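Local coordinates for lysyl oxidase (Pichia pastoris, PDB 1W7C) that is a copper- and topaquinone-dependent amine oxidase that oxidises primary amines, including the side chains of peptidyl lysines, to aldehydes, at the interface of chains A and B. Numbering follows the deposited sequence. Chains: chain A/B, Lysyl oxidase.

Contact 1: the interface of chains A and B. Residues chain A 474-476, 487, 584, 655; chain B 512, 530-532.
A:Phe487 pushes its ring between B:Lys530 and B:Ile532, two residues apart on strand 526-536 of chain B. With strand 504-518, this strand forms a long beta-hairpin arm, the feature by which copper amine oxidase subunits embrace each other in the dimer.

The apolar packing centres on that ring. With CG anti to the backbone N (chi1 -177°), A:Phe487 presents its two faces to the arm. B:Lys530 lays its aliphatic stem over one face, CD passing 3.7 Å from CE1 towards the rim. Methyl CG2 of B:Ile532 sits over the opposite face, again off-centre. B:Met512, extended beyond CG, meets the far end of the ring, its CG 3.6 Å from CZ, with the sulphur SD close by. A:Leu655 comes tip to tip with B:Ile532, its CD1 3.9 Å from CG2. A:Ile584 crosses B:Lys530 at roughly a right angle, with CG2 against the lysine CB. On the other side of the patch, A:Tyr475 CE1 lies 3.6 Å from CG of B:Gln531, while A:Pro474 CB packs against that glutamine's amide carbon.

Polar contacts are made on the side of the 3-10 turn 473-475. The backbone N of B:Ile532 donates to the carbonyl O of A:Pro474 at 2.9 Å, tying the arm strand to this turn. The extended B:Gln531 sends its carboxamide NE2 to the phenol OH of A:Tyr475 at 3.0 Å. That oxygen lies nearly in the amide plane, and the amide stands at 90° to the phenol ring, which it meets at the hydroxyl tip. A:Phe487 and A:Leu655 directly adjoin the copper ligands A:His488 and A:His654, so the arm packs beside the metal-site scaffold.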
loop_
_atom_site.group_PDB
_atom_site.type_symbol
_atom_site.label_atom_id
_atom_site.label_comp_id
_atom_site.label_asym_id
_atom_site.label_seq_id
_atom_site.Cartn_x
_atom_site.Cartn_y
_atom_site.Cartn_z
ATOM N N PRO A 474 10.969 -3.977 28.063
ATOM C CA PRO A 474 11.744 -3.756 26.835
ATOM C C PRO A 474 11.286 -4.586 25.640
ATOM O O PRO A 474 11.838 -4.381 24.567
ATOM C CB PRO A 474 13.178 -4.115 27.236
ATOM C CG PRO A 474 13.189 -3.972 28.731
ATOM C CD PRO A 474 11.823 -4.450 29.158
ATOM N N TYR A 475 10.389 -5.541 25.851
ATOM C CA TYR A 475 10.116 -6.531 24.834
ATOM C C TYR A 475 8.651 -6.642 24.442
ATOM O O TYR A 475 8.296 -7.532 23.676
ATOM C CB TYR A 475 10.597 -7.917 25.284
ATOM C CG TYR A 475 12.050 -7.972 25.626
ATOM C CD1 TYR A 475 13.012 -8.125 24.635
ATOM C CD2 TYR A 475 12.502 -7.882 26.952
ATOM C CE1 TYR A 475 14.343 -8.158 24.933
ATOM C CE2 TYR A 475 13.846 -7.942 27.267
ATOM C CZ TYR A 475 14.781 -8.069 26.247
ATOM O OH TYR A 475 16.129 -8.112 26.541
ATOM N N GLY A 476 7.817 -5.742 24.936
ATOM C CA GLY A 476 6.400 -5.812 24.614
ATOM C C GLY A 476 5.607 -4.885 25.497
ATOM O O GLY A 476 6.125 -4.411 26.525
ATOM N N PHE A 487 7.163 -8.825 21.163
ATOM C CA PHE A 487 7.656 -8.248 19.935
ATOM C C PHE A 487 8.281 -9.266 18.981
ATOM O O PHE A 487 9.080 -10.111 19.409
ATOM C CB PHE A 487 8.706 -7.276 20.445
ATOM C CG PHE A 487 9.408 -6.423 19.427
ATOM C CD1 PHE A 487 10.689 -5.932 19.724
ATOM C CD2 PHE A 487 8.800 -5.973 18.290
ATOM C CE1 PHE A 487 11.346 -5.090 18.853
ATOM C CE2 PHE A 487 9.480 -5.120 17.412
ATOM C CZ PHE A 487 10.736 -4.702 17.691
ATOM N N ILE A 584 15.344 -7.185 12.237
ATOM C CA ILE A 584 16.064 -6.304 13.180
ATOM C C ILE A 584 17.267 -7.010 13.776
ATOM O O ILE A 584 18.373 -6.477 13.766
ATOM C CB ILE A 584 15.113 -5.799 14.267
ATOM C CG1 ILE A 584 14.000 -4.970 13.640
ATOM C CG2 ILE A 584 15.901 -4.991 15.317
ATOM C CD1 ILE A 584 12.830 -4.658 14.561
ATOM N N LEU A 655 4.488 -5.319 17.001
ATOM C CA LEU A 655 4.471 -4.976 18.422
ATOM C C LEU A 655 2.979 -4.932 18.802
ATOM O O LEU A 655 2.313 -3.872 18.708
ATOM C CB LEU A 655 5.126 -3.616 18.650
ATOM C CG LEU A 655 5.219 -3.234 20.132
ATOM C CD1 LEU A 655 6.215 -4.122 20.878
ATOM C CD2 LEU A 655 5.575 -1.759 20.336
ATOM N N MET B 512 12.709 0.801 17.735
ATOM C CA MET B 512 13.066 -0.615 17.714
ATOM C C MET B 512 14.512 -0.752 17.364
ATOM O O MET B 512 14.967 -0.174 16.399
ATOM C CB MET B 512 12.223 -1.315 16.650
ATOM C CG MET B 512 10.721 -1.237 16.862
ATOM S SD MET B 512 9.836 -1.778 15.410
ATOM C CE MET B 512 8.167 -1.603 16.011
ATOM N N LYS B 530 16.159 -8.030 20.288
ATOM C CA LYS B 530 15.619 -6.748 19.905
ATOM C C LYS B 530 14.710 -6.231 21.004
ATOM O O LYS B 530 14.053 -6.999 21.699
ATOM C CB LYS B 530 14.865 -6.840 18.558
ATOM C CG LYS B 530 13.762 -7.886 18.510
ATOM C CD LYS B 530 13.056 -7.891 17.170
ATOM C CE LYS B 530 12.176 -9.065 16.951
ATOM N NZ LYS B 530 12.945 -10.321 16.684
ATOM N N GLN B 531 14.686 -4.910 21.145
ATOM C CA GLN B 531 13.884 -4.223 22.137
ATOM C C GLN B 531 13.157 -3.028 21.531
ATOM O O GLN B 531 13.540 -2.501 20.476
ATOM C CB GLN B 531 14.750 -3.722 23.279
ATOM C CG GLN B 531 15.414 -4.829 24.074
ATOM C CD GLN B 531 16.271 -4.307 25.209
ATOM O OE1 GLN B 531 16.515 -3.084 25.330
ATOM N NE2 GLN B 531 16.765 -5.231 26.029
ATOM N N ILE B 532 12.162 -2.575 22.276
ATOM C CA ILE B 532 11.516 -1.281 22.100
ATOM C C ILE B 532 11.915 -0.293 23.206
ATOM O O ILE B 532 12.201 -0.696 24.321
ATOM C CB ILE B 532 9.982 -1.449 22.066
ATOM C CG1 ILE B 532 9.444 -2.247 23.291
ATOM C CG2 ILE B 532 9.598 -2.153 20.767
ATOM C CD1 ILE B 532 7.997 -1.960 23.665
#

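Contact 2: the interface of chains A and B. Residues chain A 370, 374, 432, 434, 439, 666, 728; chain B 412-414.
B:Arg412 lies between two aspartates of chain A, A:Asp374 and A:Asp439. The latter closes the Thr-X-X-Asn-Tyr-Asp topaquinone motif, which runs from A:Thr434 and whose tyrosine, A:Tyr438, becomes the cofactor. The arginine side chain runs at about a right angle to both aspartate side chains and bends at chi3 (-42°), which turns its head towards A:Asp374. It grips that residue side-on: NE donates almost straight to OD1 at 2.8 Å, while NH2 reaches OD2 at 3.0 Å, from a guanidinium turned 48° against the carboxylate. The backbone N of A:Val370 also binds OD2, on its anti side, and helps to fix this acid. NH1 holds A:Asp439 OD2 at 3.0 Å and B:Thr414 OG1 at 2.9 Å, both within the guanidinium plane. A:Ile432 and the ring edge of A:Phe666 flank the aliphatic stem. An alanine in place of B:Arg412 would probably leave both aspartates without the guanidinium they share and open a gap beside A:Phe666.

B:His413 stands steeply to A:Asp439, ring and carboxylate planes 75° apart, yet its ND1 points straight at the syn lone pair of OD1, 2.6 Å away. Further out, a water bridges B:Thr414 OG1 and the phenol OH of A:Tyr728. A:Asp439 OD2 is gripped from opposite faces of its plane, by B:Arg412 NH1 on one and on the other by the A:Thr434 hydroxyl OG1, 2.7 Å from it.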
loop_
_atom_site.group_PDB
_atom_site.type_symbol
_atom_site.label_atom_id
_atom_site.label_comp_id
_atom_site.label_asym_id
_atom_site.label_seq_id
_atom_site.Cartn_x
_atom_site.Cartn_y
_atom_site.Cartn_z
ATOM N N VAL A 370 -12.987 -20.489 3.164
ATOM C CA VAL A 370 -14.421 -20.326 3.492
ATOM C C VAL A 370 -15.072 -19.525 2.385
ATOM O O VAL A 370 -14.804 -18.332 2.241
ATOM C CB VAL A 370 -14.601 -19.622 4.823
ATOM C CG1 VAL A 370 -16.071 -19.438 5.114
ATOM C CG2 VAL A 370 -13.854 -20.418 5.964
ATOM N N ASP A 374 -13.666 -15.683 2.740
ATOM C CA ASP A 374 -12.249 -15.670 2.426
ATOM C C ASP A 374 -11.970 -15.182 1.002
ATOM O O ASP A 374 -10.906 -14.598 0.763
ATOM C CB ASP A 374 -11.596 -17.034 2.627
ATOM C CG ASP A 374 -11.335 -17.379 4.074
ATOM O OD1 ASP A 374 -11.221 -16.483 4.944
ATOM O OD2 ASP A 374 -11.236 -18.590 4.398
ATOM N N ILE A 432 -4.954 -19.138 1.778
ATOM C CA ILE A 432 -4.757 -18.760 3.164
ATOM C C ILE A 432 -4.212 -19.972 3.907
ATOM O O ILE A 432 -4.781 -21.072 3.836
ATOM C CB ILE A 432 -6.125 -18.318 3.783
ATOM C CG1 ILE A 432 -6.564 -17.004 3.129
ATOM C CG2 ILE A 432 -5.926 -18.163 5.291
ATOM C CD1 ILE A 432 -7.947 -16.506 3.571
ATOM N N THR A 434 -3.434 -21.209 7.596
ATOM C CA THR A 434 -3.544 -21.075 9.031
ATOM C C THR A 434 -2.611 -22.101 9.643
ATOM O O THR A 434 -2.827 -23.308 9.545
ATOM C CB THR A 434 -4.969 -21.326 9.519
ATOM O OG1 THR A 434 -5.895 -20.424 8.877
ATOM C CG2 THR A 434 -5.014 -21.074 11.011
ATOM N N ASP A 439 -2.787 -16.811 10.804
ATOM C CA ASP A 439 -3.488 -16.949 9.543
ATOM C C ASP A 439 -2.830 -16.009 8.559
ATOM O O ASP A 439 -2.862 -14.786 8.728
ATOM C CB ASP A 439 -4.943 -16.564 9.678
ATOM C CG ASP A 439 -5.689 -17.425 10.659
ATOM O OD1 ASP A 439 -5.412 -17.333 11.897
ATOM O OD2 ASP A 439 -6.561 -18.221 10.281
ATOM N N PHE A 666 -6.153 -8.006 9.448
ATOM C CA PHE A 666 -5.481 -8.082 8.163
ATOM C C PHE A 666 -5.253 -6.697 7.558
ATOM O O PHE A 666 -4.349 -6.530 6.740
ATOM C CB PHE A 666 -6.306 -8.868 7.134
ATOM C CG PHE A 666 -6.277 -10.390 7.272
ATOM C CD1 PHE A 666 -7.479 -11.129 7.178
ATOM C CD2 PHE A 666 -5.105 -11.083 7.357
ATOM C CE1 PHE A 666 -7.444 -12.539 7.199
ATOM C CE2 PHE A 666 -5.080 -12.453 7.389
ATOM C CZ PHE A 666 -6.241 -13.176 7.312
ATOM N N TYR A 728 -17.384 -26.551 1.985
ATOM C CA TYR A 728 -16.424 -26.313 3.067
ATOM C C TYR A 728 -16.624 -27.292 4.199
ATOM O O TYR A 728 -17.668 -27.292 4.885
ATOM C CB TYR A 728 -16.534 -24.890 3.585
ATOM C CG TYR A 728 -15.560 -24.585 4.695
ATOM C CD1 TYR A 728 -14.237 -24.275 4.420
ATOM C CD2 TYR A 728 -15.958 -24.610 6.026
ATOM C CE1 TYR A 728 -13.324 -23.994 5.422
ATOM C CE2 TYR A 728 -15.047 -24.314 7.045
ATOM C CZ TYR A 728 -13.731 -24.014 6.727
ATOM O OH TYR A 728 -12.816 -23.722 7.707
ATOM N N ARG B 412 -9.576 -13.133 10.478
ATOM C CA ARG B 412 -10.102 -14.479 10.561
ATOM C C ARG B 412 -9.268 -15.314 11.507
ATOM O O ARG B 412 -8.109 -14.978 11.781
ATOM C CB ARG B 412 -10.051 -15.174 9.175
ATOM C CG ARG B 412 -8.626 -15.649 8.823
ATOM C CD ARG B 412 -8.456 -16.293 7.449
ATOM N NE ARG B 412 -9.538 -17.218 7.096
ATOM C CZ ARG B 412 -9.748 -18.394 7.660
ATOM N NH1 ARG B 412 -8.948 -18.808 8.624
ATOM N NH2 ARG B 412 -10.797 -19.130 7.272
ATOM N N HIS B 413 -9.849 -16.450 11.907
ATOM C CA HIS B 413 -9.051 -17.534 12.442
ATOM C C HIS B 413 -9.755 -18.870 12.266
ATOM O O HIS B 413 -10.958 -18.956 12.439
ATOM C CB HIS B 413 -8.653 -17.314 13.926
ATOM C CG HIS B 413 -7.719 -18.355 14.448
ATOM N ND1 HIS B 413 -6.476 -18.582 13.896
ATOM C CD2 HIS B 413 -7.856 -19.257 15.453
ATOM C CE1 HIS B 413 -5.881 -19.558 14.555
ATOM N NE2 HIS B 413 -6.701 -19.995 15.498
ATOM N N THR B 414 -8.966 -19.904 11.996
ATOM C CA THR B 414 -9.429 -21.290 12.016
ATOM C C THR B 414 -8.662 -22.022 13.101
ATOM O O THR B 414 -7.449 -22.054 13.101
ATOM C CB THR B 414 -9.203 -21.960 10.654
ATOM O OG1 THR B 414 -10.021 -21.310 9.672
ATOM C CG2 THR B 414 -9.579 -23.422 10.660
HETATM O O HOH W 1 -10.632 -22.363 6.927
#

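Contact 1 and contact 2 lie about 28 Å apart between their C-alpha centres and share no residue. In both, chain B supplies strand residues: from the arm strands 504-518 and 526-536 in contact 1, and from strand 411-415 in contact 2. They approach the active site of chain A from different quarters, with centres about 19 and 14 Å from A:Asp358, the probable proton acceptor. Contact 1 borders the copper ligands and contact 2 the topaquinone. The two-fold axis repeats both with the chains exchanged, so dimer assembly probably helps to steady each active site.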